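Local structure of Spermidine/putrescine ABC transporter, periplasmic binding protein (2V84) at residues 63-69 with 86-92; 105-111 with 296-301; 125-129 with 285-289. The protein probably binds polyamines such as spermidine and putrescine, as the periplasmic receptor component of an ABC transport system. One frame throughout, in Å; residues are numbered along the deposited sequence.

Interaction 1. Residues 63-69 with 86-92; sequences MFAKLSI and IMKRKHL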
loop_
_atom_site.group_PDB
_atom_site.type_symbol
_atom_site.label_atom_id
_atom_site.label_comp_id
_atom_site.label_asym_id
_atom_site.label_seq_id
_atom_site.Cartn_x
_atom_site.Cartn_y
_atom_site.Cartn_z
ATOM N N MET A 63 7.844 -11.597 2.408
ATOM C CA MET A 63 7.465 -12.181 1.128
ATOM C C MET A 63 8.705 -12.432 0.316
ATOM O O MET A 63 8.889 -13.534 -0.214
ATOM C CB MET A 63 6.559 -11.219 0.356
ATOM C CG MET A 63 6.281 -11.638 -1.088
ATOM S SD MET A 63 7.532 -11.182 -2.328
ATOM C CE MET A 63 7.345 -9.396 -2.292
ATOM N N PHE A 64 9.547 -11.401 0.209
ATOM C CA PHE A 64 10.728 -11.461 -0.650
ATOM C C PHE A 64 11.599 -12.622 -0.222
ATOM O O PHE A 64 12.107 -13.358 -1.067
ATOM C CB PHE A 64 11.514 -10.142 -0.609
ATOM C CG PHE A 64 12.753 -10.152 -1.444
ATOM C CD1 PHE A 64 12.711 -9.753 -2.779
ATOM C CD2 PHE A 64 13.968 -10.594 -0.911
ATOM C CE1 PHE A 64 13.858 -9.775 -3.570
ATOM C CE2 PHE A 64 15.118 -10.623 -1.691
ATOM C CZ PHE A 64 15.066 -10.220 -3.027
ATOM N N ALA A 65 11.748 -12.779 1.098
ATOM C CA ALA A 65 12.578 -13.830 1.700
ATOM C C ALA A 65 12.178 -15.231 1.289
ATOM O O ALA A 65 13.036 -16.096 1.094
ATOM C CB ALA A 65 12.537 -13.723 3.198
ATOM N N LYS A 66 10.878 -15.474 1.178
ATOM C CA LYS A 66 10.399 -16.787 0.747
ATOM C C LYS A 66 10.655 -17.021 -0.733
ATOM O O LYS A 66 10.845 -18.166 -1.168
ATOM C CB LYS A 66 8.919 -16.939 1.069
ATOM C CG LYS A 66 8.530 -18.330 1.520
ATOM C CD LYS A 66 7.629 -18.213 2.724
ATOM C CE LYS A 66 6.798 -19.452 2.934
ATOM N NZ LYS A 66 5.662 -19.138 3.850
ATOM N N LEU A 67 10.679 -15.930 -1.496
ATOM C CA LEU A 67 10.849 -15.983 -2.947
ATOM C C LEU A 67 12.294 -15.734 -3.388
ATOM O O LEU A 67 12.598 -15.746 -4.587
ATOM C CB LEU A 67 9.885 -15.005 -3.628
ATOM C CG LEU A 67 8.453 -15.507 -3.829
ATOM C CD1 LEU A 67 7.698 -15.730 -2.527
ATOM C CD2 LEU A 67 7.699 -14.535 -4.711
ATOM N N SER A 68 13.176 -15.533 -2.411
ATOM C CA SER A 68 14.612 -15.359 -2.661
ATOM C C SER A 68 15.178 -16.516 -3.474
ATOM O O SER A 68 14.656 -17.636 -3.433
ATOM C CB SER A 68 15.387 -15.276 -1.335
ATOM O OG SER A 68 14.906 -14.214 -0.544
ATOM N N ILE A 69 16.249 -16.230 -4.207
ATOM C CA ILE A 69 16.980 -17.252 -4.956
ATOM C C ILE A 69 16.843 -18.624 -4.251
ATOM O O ILE A 69 17.434 -18.860 -3.187
ATOM C CB ILE A 69 18.486 -16.830 -5.177
ATOM C CG1 ILE A 69 18.581 -15.504 -5.968
ATOM C CG2 ILE A 69 19.293 -17.937 -5.880
ATOM C CD1 ILE A 69 18.089 -14.228 -5.217
ATOM N N ILE A 86 12.740 -4.353 -8.054
ATOM C CA ILE A 86 13.811 -5.138 -7.403
ATOM C C ILE A 86 13.818 -6.582 -7.885
ATOM O O ILE A 86 14.880 -7.123 -8.252
ATOM C CB ILE A 86 13.673 -5.135 -5.829
ATOM C CG1 ILE A 86 13.988 -3.755 -5.247
ATOM C CG2 ILE A 86 14.565 -6.197 -5.197
ATOM C CD1 ILE A 86 13.377 -3.485 -3.848
ATOM N N MET A 87 12.638 -7.204 -7.888
ATOM C CA MET A 87 12.525 -8.635 -8.215
ATOM C C MET A 87 12.704 -8.945 -9.698
ATOM O O MET A 87 13.174 -10.033 -10.044
ATOM C CB MET A 87 11.204 -9.216 -7.723
ATOM C CG MET A 87 11.097 -9.235 -6.203
ATOM S SD MET A 87 9.382 -9.461 -5.748
ATOM C CE MET A 87 9.461 -11.177 -5.289
ATOM N N LYS A 88 12.340 -7.997 -10.560
ATOM C CA LYS A 88 12.671 -8.105 -11.988
ATOM C C LYS A 88 14.190 -8.154 -12.229
ATOM O O LYS A 88 14.687 -8.989 -12.996
ATOM C CB LYS A 88 12.038 -6.955 -12.779
ATOM C CG LYS A 88 10.670 -7.279 -13.350
ATOM C CD LYS A 88 10.020 -6.061 -13.962
ATOM C CE LYS A 88 10.528 -5.789 -15.362
ATOM N NZ LYS A 88 9.608 -4.850 -16.062
ATOM N N ARG A 89 14.935 -7.273 -11.562
ATOM C CA ARG A 89 16.388 -7.207 -11.784
ATOM C C ARG A 89 17.131 -8.422 -11.226
ATOM O O ARG A 89 18.182 -8.829 -11.756
ATOM C CB ARG A 89 16.966 -5.924 -11.206
ATOM C CG ARG A 89 16.325 -4.648 -11.753
ATOM C CD ARG A 89 17.219 -3.472 -11.475
ATOM N NE ARG A 89 17.514 -3.351 -10.054
ATOM C CZ ARG A 89 17.090 -2.344 -9.317
ATOM N NH1 ARG A 89 16.377 -1.387 -9.889
ATOM N NH2 ARG A 89 17.374 -2.282 -8.020
ATOM N N LYS A 90 16.574 -8.989 -10.161
ATOM C CA LYS A 90 17.071 -10.212 -9.545
ATOM C C LYS A 90 16.524 -11.455 -10.228
ATOM O O LYS A 90 16.837 -12.573 -9.822
ATOM C CB LYS A 90 16.700 -10.240 -8.056
ATOM C CG LYS A 90 17.525 -9.316 -7.182
ATOM C CD LYS A 90 17.680 -9.887 -5.767
ATOM C CE LYS A 90 18.738 -9.128 -4.977
ATOM N NZ LYS A 90 19.414 -9.988 -3.959
ATOM N N HIS A 91 15.695 -11.251 -11.255
ATOM C CA HIS A 91 15.141 -12.330 -12.088
ATOM C C HIS A 91 14.292 -13.328 -11.318
ATOM O O HIS A 91 14.388 -14.532 -11.541
ATOM C CB HIS A 91 16.257 -13.054 -12.842
ATOM C CG HIS A 91 17.156 -12.133 -13.596
ATOM N ND1 HIS A 91 16.780 -11.535 -14.780
ATOM C CD2 HIS A 91 18.417 -11.709 -13.340
ATOM C CE1 HIS A 91 17.775 -10.791 -15.228
ATOM N NE2 HIS A 91 18.778 -10.876 -14.370
ATOM N N LEU A 92 13.451 -12.809 -10.426
ATOM C CA LEU A 92 12.658 -13.644 -9.529
ATOM C C LEU A 92 11.242 -13.938 -10.001
ATOM O O LEU A 92 10.530 -14.728 -9.366
ATOM C CB LEU A 92 12.611 -13.011 -8.134
ATOM C CG LEU A 92 13.563 -13.548 -7.066
ATOM C CD1 LEU A 92 14.913 -13.975 -7.625
ATOM C CD2 LEU A 92 13.720 -12.498 -5.985
#
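Phe64, Met87 and Leu92 supply most of the 382 Å² buried between the end of helix 60-67 and the last turn and exit of helix 81-89. With CG anti to the backbone N (chi1 179°), the Phe64 ring reaches across to the second segment, and it slides past the Met87 side chain in the opposite direction, CD1 lying 3.8 Å from Met87 CG at the ring edge. The Leu92 side chain crosses that of Phe64 at about a right angle, with its CD2 3.6 Å from Phe64 CE1. On the outer side the aliphatic part of Lys90 approaches the same ring in its plane, CD 3.8 Å from Phe64 CZ. The far end of Met87 serves a second partner: bent at chi3 (104°), it meets Met63 tip to tip, CE 3.5 Å from Met63 SD. Leu92 also meets the end of the first segment, its CG 3.5 Å from the carbonyl O of Leu67 and its CD1 4.0 Å from CD1 of the exposed Ile69. Leu92 can come back toward helix 60-67 because the chain turns at His91, whose positive phi (61°) belongs to a Schellman motif closing helix 81-89. Met63 and Leu67 continue onto Val77, so this is helix-to-helix apolar packing against the parallel sheet of one alpha/beta lobe of a periplasmic binding protein.

Interaction 2. Residues 105-111 with 296-301; sequences QFIKESV and STIHRE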
loop_
_atom_site.group_PDB
_atom_site.type_symbol
_atom_site.label_atom_id
_atom_site.label_comp_id
_atom_site.label_asym_id
_atom_site.label_seq_id
_atom_site.Cartn_x
_atom_site.Cartn_y
_atom_site.Cartn_z
ATOM N N GLN A 105 -7.898 -5.443 -19.694
ATOM C CA GLN A 105 -8.468 -4.304 -20.411
ATOM C C GLN A 105 -9.244 -3.343 -19.498
ATOM O O GLN A 105 -9.648 -2.262 -19.929
ATOM C CB GLN A 105 -9.332 -4.779 -21.586
ATOM C CG GLN A 105 -8.523 -5.337 -22.744
ATOM C CD GLN A 105 -7.402 -4.412 -23.173
ATOM O OE1 GLN A 105 -7.645 -3.317 -23.683
ATOM N NE2 GLN A 105 -6.165 -4.847 -22.968
ATOM N N PHE A 106 -9.444 -3.731 -18.240
ATOM C CA PHE A 106 -10.133 -2.857 -17.281
ATOM C C PHE A 106 -9.183 -1.939 -16.507
ATOM O O PHE A 106 -9.630 -1.122 -15.683
ATOM C CB PHE A 106 -10.956 -3.690 -16.311
ATOM C CG PHE A 106 -12.075 -4.438 -16.959
ATOM C CD1 PHE A 106 -12.925 -3.801 -17.852
ATOM C CD2 PHE A 106 -12.296 -5.776 -16.660
ATOM C CE1 PHE A 106 -13.974 -4.497 -18.451
ATOM C CE2 PHE A 106 -13.337 -6.469 -17.240
ATOM C CZ PHE A 106 -14.172 -5.835 -18.143
ATOM N N ILE A 107 -7.885 -2.075 -16.775
ATOM C CA ILE A 107 -6.864 -1.288 -16.080
ATOM C C ILE A 107 -6.895 0.106 -16.707
ATOM O O ILE A 107 -6.713 0.256 -17.915
ATOM C CB ILE A 107 -5.449 -1.980 -16.093
ATOM C CG1 ILE A 107 -5.438 -3.305 -15.301
ATOM C CG2 ILE A 107 -4.362 -1.095 -15.487
ATOM C CD1 ILE A 107 -5.876 -3.172 -13.860
ATOM N N LYS A 108 -7.177 1.119 -15.887
ATOM C CA LYS A 108 -7.285 2.509 -16.351
ATOM C C LYS A 108 -6.029 2.938 -17.097
ATOM O O LYS A 108 -4.937 2.561 -16.726
ATOM C CB LYS A 108 -7.518 3.461 -15.167
ATOM C CG LYS A 108 -8.951 3.495 -14.662
ATOM C CD LYS A 108 -9.153 4.401 -13.449
ATOM C CE LYS A 108 -10.625 4.375 -13.037
ATOM N NZ LYS A 108 -11.016 5.201 -11.852
ATOM N N GLU A 109 -6.185 3.750 -18.137
ATOM C CA GLU A 109 -5.020 4.268 -18.868
ATOM C C GLU A 109 -4.066 5.068 -17.962
ATOM O O GLU A 109 -2.837 4.994 -18.118
ATOM C CB GLU A 109 -5.459 5.115 -20.066
ATOM C CG GLU A 109 -4.297 5.652 -20.922
ATOM C CD GLU A 109 -3.253 4.582 -21.277
ATOM O OE1 GLU A 109 -3.633 3.496 -21.778
ATOM O OE2 GLU A 109 -2.044 4.834 -21.051
ATOM N N SER A 110 -4.641 5.804 -17.005
ATOM C CA SER A 110 -3.871 6.685 -16.136
ATOM C C SER A 110 -2.939 5.883 -15.251
ATOM O O SER A 110 -1.841 6.338 -14.920
ATOM C CB SER A 110 -4.795 7.554 -15.285
ATOM O OG SER A 110 -5.768 6.765 -14.634
ATOM N N VAL A 111 -3.366 4.672 -14.899
ATOM C CA VAL A 111 -2.538 3.778 -14.112
ATOM C C VAL A 111 -1.415 3.195 -14.965
ATOM O O VAL A 111 -0.266 3.125 -14.512
ATOM C CB VAL A 111 -3.370 2.662 -13.450
ATOM C CG1 VAL A 111 -2.465 1.619 -12.817
ATOM C CG2 VAL A 111 -4.282 3.265 -12.404
ATOM N N SER A 296 -12.121 3.069 -6.786
ATOM C CA SER A 296 -11.642 2.305 -7.916
ATOM C C SER A 296 -10.511 3.062 -8.612
ATOM O O SER A 296 -10.694 3.632 -9.680
ATOM C CB SER A 296 -12.790 1.982 -8.891
ATOM O OG SER A 296 -12.410 0.982 -9.829
ATOM N N THR A 297 -9.336 3.051 -7.998
ATOM C CA THR A 297 -8.157 3.734 -8.548
ATOM C C THR A 297 -7.605 3.132 -9.839
ATOM O O THR A 297 -7.052 3.857 -10.658
ATOM C CB THR A 297 -7.029 3.811 -7.507
ATOM O OG1 THR A 297 -6.814 2.508 -6.955
ATOM C CG2 THR A 297 -7.425 4.754 -6.394
ATOM N N ILE A 298 -7.754 1.813 -10.036
ATOM C CA ILE A 298 -7.109 1.166 -11.192
ATOM C C ILE A 298 -8.067 0.618 -12.240
ATOM O O ILE A 298 -7.645 0.269 -13.344
ATOM C CB ILE A 298 -6.134 -0.011 -10.791
ATOM C CG1 ILE A 298 -6.902 -1.264 -10.343
ATOM C CG2 ILE A 298 -5.118 0.440 -9.748
ATOM C CD1 ILE A 298 -6.040 -2.500 -10.231
ATOM N N HIS A 299 -9.345 0.536 -11.894
ATOM C CA HIS A 299 -10.292 -0.296 -12.642
ATOM C C HIS A 299 -11.369 0.582 -13.237
ATOM O O HIS A 299 -12.069 1.312 -12.505
ATOM C CB HIS A 299 -10.914 -1.336 -11.698
ATOM C CG HIS A 299 -11.534 -2.513 -12.391
ATOM N ND1 HIS A 299 -12.742 -2.442 -13.058
ATOM C CD2 HIS A 299 -11.134 -3.807 -12.483
ATOM C CE1 HIS A 299 -13.049 -3.631 -13.540
ATOM N NE2 HIS A 299 -12.089 -4.476 -13.207
ATOM N N ARG A 300 -11.533 0.513 -14.554
ATOM C CA ARG A 300 -12.491 1.426 -15.196
ATOM C C ARG A 300 -13.968 1.070 -15.122
ATOM O O ARG A 300 -14.805 1.899 -15.457
ATOM C CB ARG A 300 -12.040 1.928 -16.581
ATOM C CG ARG A 300 -11.256 0.990 -17.416
ATOM C CD ARG A 300 -10.928 1.630 -18.746
ATOM N NE ARG A 300 -11.151 0.680 -19.832
ATOM C CZ ARG A 300 -12.259 0.608 -20.560
ATOM N NH1 ARG A 300 -13.265 1.444 -20.343
ATOM N NH2 ARG A 300 -12.359 -0.305 -21.512
ATOM N N GLU A 301 -14.292 -0.122 -14.627
ATOM C CA GLU A 301 -15.684 -0.545 -14.504
ATOM C C GLU A 301 -16.139 -0.629 -13.059
ATOM O O GLU A 301 -17.300 -0.354 -12.764
ATOM C CB GLU A 301 -15.895 -1.911 -15.171
ATOM C CG GLU A 301 -15.632 -1.922 -16.668
ATOM C CD GLU A 301 -16.539 -0.987 -17.411
ATOM O OE1 GLU A 301 -17.751 -1.301 -17.486
ATOM O OE2 GLU A 301 -16.047 0.052 -17.923
HETATM O O HOH W 1 -10.708 -1.758 -23.008
#
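Ile107 and His299 form a single beta bridge, their CA atoms 5.0 Å apart, and the tight part of the contact is built round it. Arg300 N gives a hydrogen bond of 2.8 Å to Phe106 O, while Lys108 N reaches Ile298 O at 2.7 Å with a nearly straight N-H (169°). Beside the bridge Ile107 and Ile298 run side by side, CD1 to CD1 3.7 Å, and Val111 CG2 adds a further apolar contact to Ile298 CG2. Phe106 CB sits over one face of the His299 imidazole, 3.6 Å from its centroid, a CH-pi contact; the two rings are slid apart and barely overlap. The imidazole is fixed from outside by Leu280 O, which bonds NE2, and by stacking on Tyr285. The bridge thus clips the loop after helix 282-292 to the chain entering helix 109-114, where Lys108 takes the N-cap position. Its side chain, extended beyond CG, lies across the backbone of the loop and brings NZ to 2.7 Å from Ser296 O, almost in line with the C=O bond; Glu314 is a salt-bridge partner of the same ammonium. The other flank is looser and open to solvent: exposed Arg300 makes a weak bond from NE to Gln105 O at 3.3 Å, and a water links Arg300 NH2 to the same carbonyl.

Interaction 3. Residues 125-129 with 285-289; sequences VPYYL and YAEFL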
loop_
_atom_site.group_PDB
_atom_site.type_symbol
_atom_site.label_atom_id
_atom_site.label_comp_id
_atom_site.label_asym_id
_atom_site.label_seq_id
_atom_site.Cartn_x
_atom_site.Cartn_y
_atom_site.Cartn_z
ATOM N N VAL A 125 0.721 -7.473 -12.803
ATOM C CA VAL A 125 -0.563 -6.871 -13.169
ATOM C C VAL A 125 -1.068 -6.116 -11.966
ATOM O O VAL A 125 -1.094 -6.679 -10.907
ATOM C CB VAL A 125 -1.626 -7.944 -13.537
ATOM C CG1 VAL A 125 -3.011 -7.278 -13.791
ATOM C CG2 VAL A 125 -1.186 -8.751 -14.792
ATOM N N PRO A 126 -1.437 -4.828 -12.104
ATOM C CA PRO A 126 -1.880 -4.096 -10.908
ATOM C C PRO A 126 -3.009 -4.745 -10.115
ATOM O O PRO A 126 -3.976 -5.241 -10.696
ATOM C CB PRO A 126 -2.374 -2.756 -11.479
ATOM C CG PRO A 126 -1.552 -2.580 -12.694
ATOM C CD PRO A 126 -1.372 -3.951 -13.284
ATOM N N TYR A 127 -2.884 -4.690 -8.788
ATOM C CA TYR A 127 -3.839 -5.259 -7.851
ATOM C C TYR A 127 -4.622 -4.116 -7.184
ATOM O O TYR A 127 -5.853 -4.154 -7.098
ATOM C CB TYR A 127 -3.026 -6.049 -6.817
ATOM C CG TYR A 127 -3.805 -6.846 -5.825
ATOM C CD1 TYR A 127 -4.435 -6.232 -4.746
ATOM C CD2 TYR A 127 -3.863 -8.232 -5.930
ATOM C CE1 TYR A 127 -5.126 -6.966 -3.830
ATOM C CE2 TYR A 127 -4.574 -8.985 -5.006
ATOM C CZ TYR A 127 -5.198 -8.353 -3.969
ATOM O OH TYR A 127 -5.892 -9.095 -3.026
ATOM N N TYR A 128 -3.908 -3.092 -6.722
ATOM C CA TYR A 128 -4.555 -1.949 -6.093
ATOM C C TYR A 128 -3.559 -0.812 -5.999
ATOM O O TYR A 128 -2.378 -1.056 -5.900
ATOM C CB TYR A 128 -5.190 -2.315 -4.698
ATOM C CG TYR A 128 -5.873 -1.111 -4.098
ATOM C CD1 TYR A 128 -7.000 -0.563 -4.707
ATOM C CD2 TYR A 128 -5.355 -0.480 -2.963
ATOM C CE1 TYR A 128 -7.602 0.582 -4.206
ATOM C CE2 TYR A 128 -5.953 0.673 -2.467
ATOM C CZ TYR A 128 -7.061 1.191 -3.095
ATOM O OH TYR A 128 -7.649 2.318 -2.581
ATOM N N LEU A 129 -4.041 0.421 -6.080
ATOM C CA LEU A 129 -3.211 1.616 -5.923
ATOM C C LEU A 129 -3.884 2.463 -4.861
ATOM O O LEU A 129 -5.068 2.786 -4.996
ATOM C CB LEU A 129 -3.154 2.393 -7.249
ATOM C CG LEU A 129 -2.208 3.598 -7.389
ATOM C CD1 LEU A 129 -1.880 3.788 -8.831
ATOM C CD2 LEU A 129 -2.829 4.883 -6.796
ATOM N N TYR A 285 -13.936 -7.335 -8.537
ATOM C CA TYR A 285 -13.054 -6.233 -8.161
ATOM C C TYR A 285 -13.777 -5.238 -7.260
ATOM O O TYR A 285 -13.222 -4.783 -6.256
ATOM C CB TYR A 285 -12.446 -5.516 -9.366
ATOM C CG TYR A 285 -11.235 -4.726 -8.924
ATOM C CD1 TYR A 285 -10.036 -5.372 -8.626
ATOM C CD2 TYR A 285 -11.301 -3.351 -8.763
ATOM C CE1 TYR A 285 -8.929 -4.674 -8.204
ATOM C CE2 TYR A 285 -10.198 -2.630 -8.328
ATOM C CZ TYR A 285 -9.022 -3.299 -8.039
ATOM O OH TYR A 285 -7.918 -2.601 -7.603
ATOM N N ALA A 286 -15.027 -4.933 -7.592
ATOM C CA ALA A 286 -15.829 -4.049 -6.753
ATOM C C ALA A 286 -16.041 -4.640 -5.362
ATOM O O ALA A 286 -15.986 -3.913 -4.383
ATOM C CB ALA A 286 -17.132 -3.729 -7.402
ATOM N N GLU A 287 -16.261 -5.952 -5.272
ATOM C CA GLU A 287 -16.362 -6.620 -3.967
ATOM C C GLU A 287 -15.065 -6.511 -3.158
ATOM O O GLU A 287 -15.099 -6.372 -1.925
ATOM C CB GLU A 287 -16.809 -8.086 -4.123
ATOM C CG GLU A 287 -16.748 -8.921 -2.835
ATOM C CD GLU A 287 -17.179 -10.363 -3.043
ATOM O OE1 GLU A 287 -18.038 -10.599 -3.903
ATOM O OE2 GLU A 287 -16.669 -11.265 -2.346
ATOM N N PHE A 288 -13.927 -6.561 -3.853
ATOM C CA PHE A 288 -12.626 -6.323 -3.240
ATOM C C PHE A 288 -12.543 -4.905 -2.665
ATOM O O PHE A 288 -12.170 -4.723 -1.503
ATOM C CB PHE A 288 -11.495 -6.563 -4.249
ATOM C CG PHE A 288 -10.177 -5.928 -3.850
ATOM C CD1 PHE A 288 -9.488 -6.349 -2.711
ATOM C CD2 PHE A 288 -9.631 -4.905 -4.617
ATOM C CE1 PHE A 288 -8.296 -5.761 -2.341
ATOM C CE2 PHE A 288 -8.422 -4.307 -4.249
ATOM C CZ PHE A 288 -7.757 -4.737 -3.110
ATOM N N LEU A 289 -12.895 -3.905 -3.470
ATOM C CA LEU A 289 -12.791 -2.513 -3.039
ATOM C C LEU A 289 -13.701 -2.209 -1.864
ATOM O O LEU A 289 -13.302 -1.525 -0.918
ATOM C CB LEU A 289 -13.101 -1.570 -4.197
ATOM C CG LEU A 289 -12.179 -1.681 -5.407
ATOM C CD1 LEU A 289 -12.779 -0.891 -6.562
ATOM C CD2 LEU A 289 -10.734 -1.230 -5.108
#
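Phe288 lies at the apolar centre of a three-membered aromatic cluster; its ring meets both Tyr127 and Tyr128, which approach from directions roughly at right angles. The two ring pairs differ in which partner offers its edge. Tyr127 turns an edge toward the face of Phe288, offset, with centroids 5.2 Å apart and planes at 80°. The closest atoms of this pair are Tyr127 CE1 and Phe288 CZ, at 3.5 Å. Phe288 in turn directs its own edge at the face of Tyr128, also offset, the centroids 5.9 Å apart and the planes at 76°; Tyr128 CB lies in the plane of the Phe288 ring, 3.8 Å from CE2. Leu289 crosses the Tyr128 ring obliquely, touching CE1 with CD2 at 3.7 Å. With CG anti to the backbone N, Tyr285 reaches out from the helix to the strand, and Phe288 CD2 lies over one face of its ring, near the rim. Its hydroxyl donates a hydrogen bond of 2.6 Å to Tyr127 O, tilted out of the carbonyl plane. The same OH lies in the plane of the Tyr128 ring at its edge. The two strand tyrosines find their hydroxyl partners further out, Tyr127 OH at Thr36 and Tyr128 OH at Tyr312, so both strand hydroxyls have hydrogen-bond partners. Both tyrosines pair with Asp258 of strand 254-260, a classic beta bulge in the mixed sheet. The short axes of strand 125-129 and helix 285-289 come within 10.7 Å and make 34° between their N-to-C directions, while Leu40 of helix 38-48 packs against Phe288.

Overall arrangement
From the N terminus, interaction 1 comes first and closes a short loop of 16 residues, joining helix 60-67 to helix 81-89 before the other contacts begin. Interaction 2 then opens at 105-111 and closes only at 296-301, a span of 184 residues. Interaction 3 is nested inside it, pairing strand 125-137 with helix 282-292. These two touch, with centres 9 Å apart: Thr297 OG1 probably bonds Leu129 O at 2.6 Å, and Ile298 packs on Tyr285 and Pro126. Together they tie strand 125-137, helix 282-292 and the loop after it to the chain leading into helix 109-114. Interaction 1 stands apart, its centre 27 Å from that of interaction 2 and 23 Å from that of interaction 3.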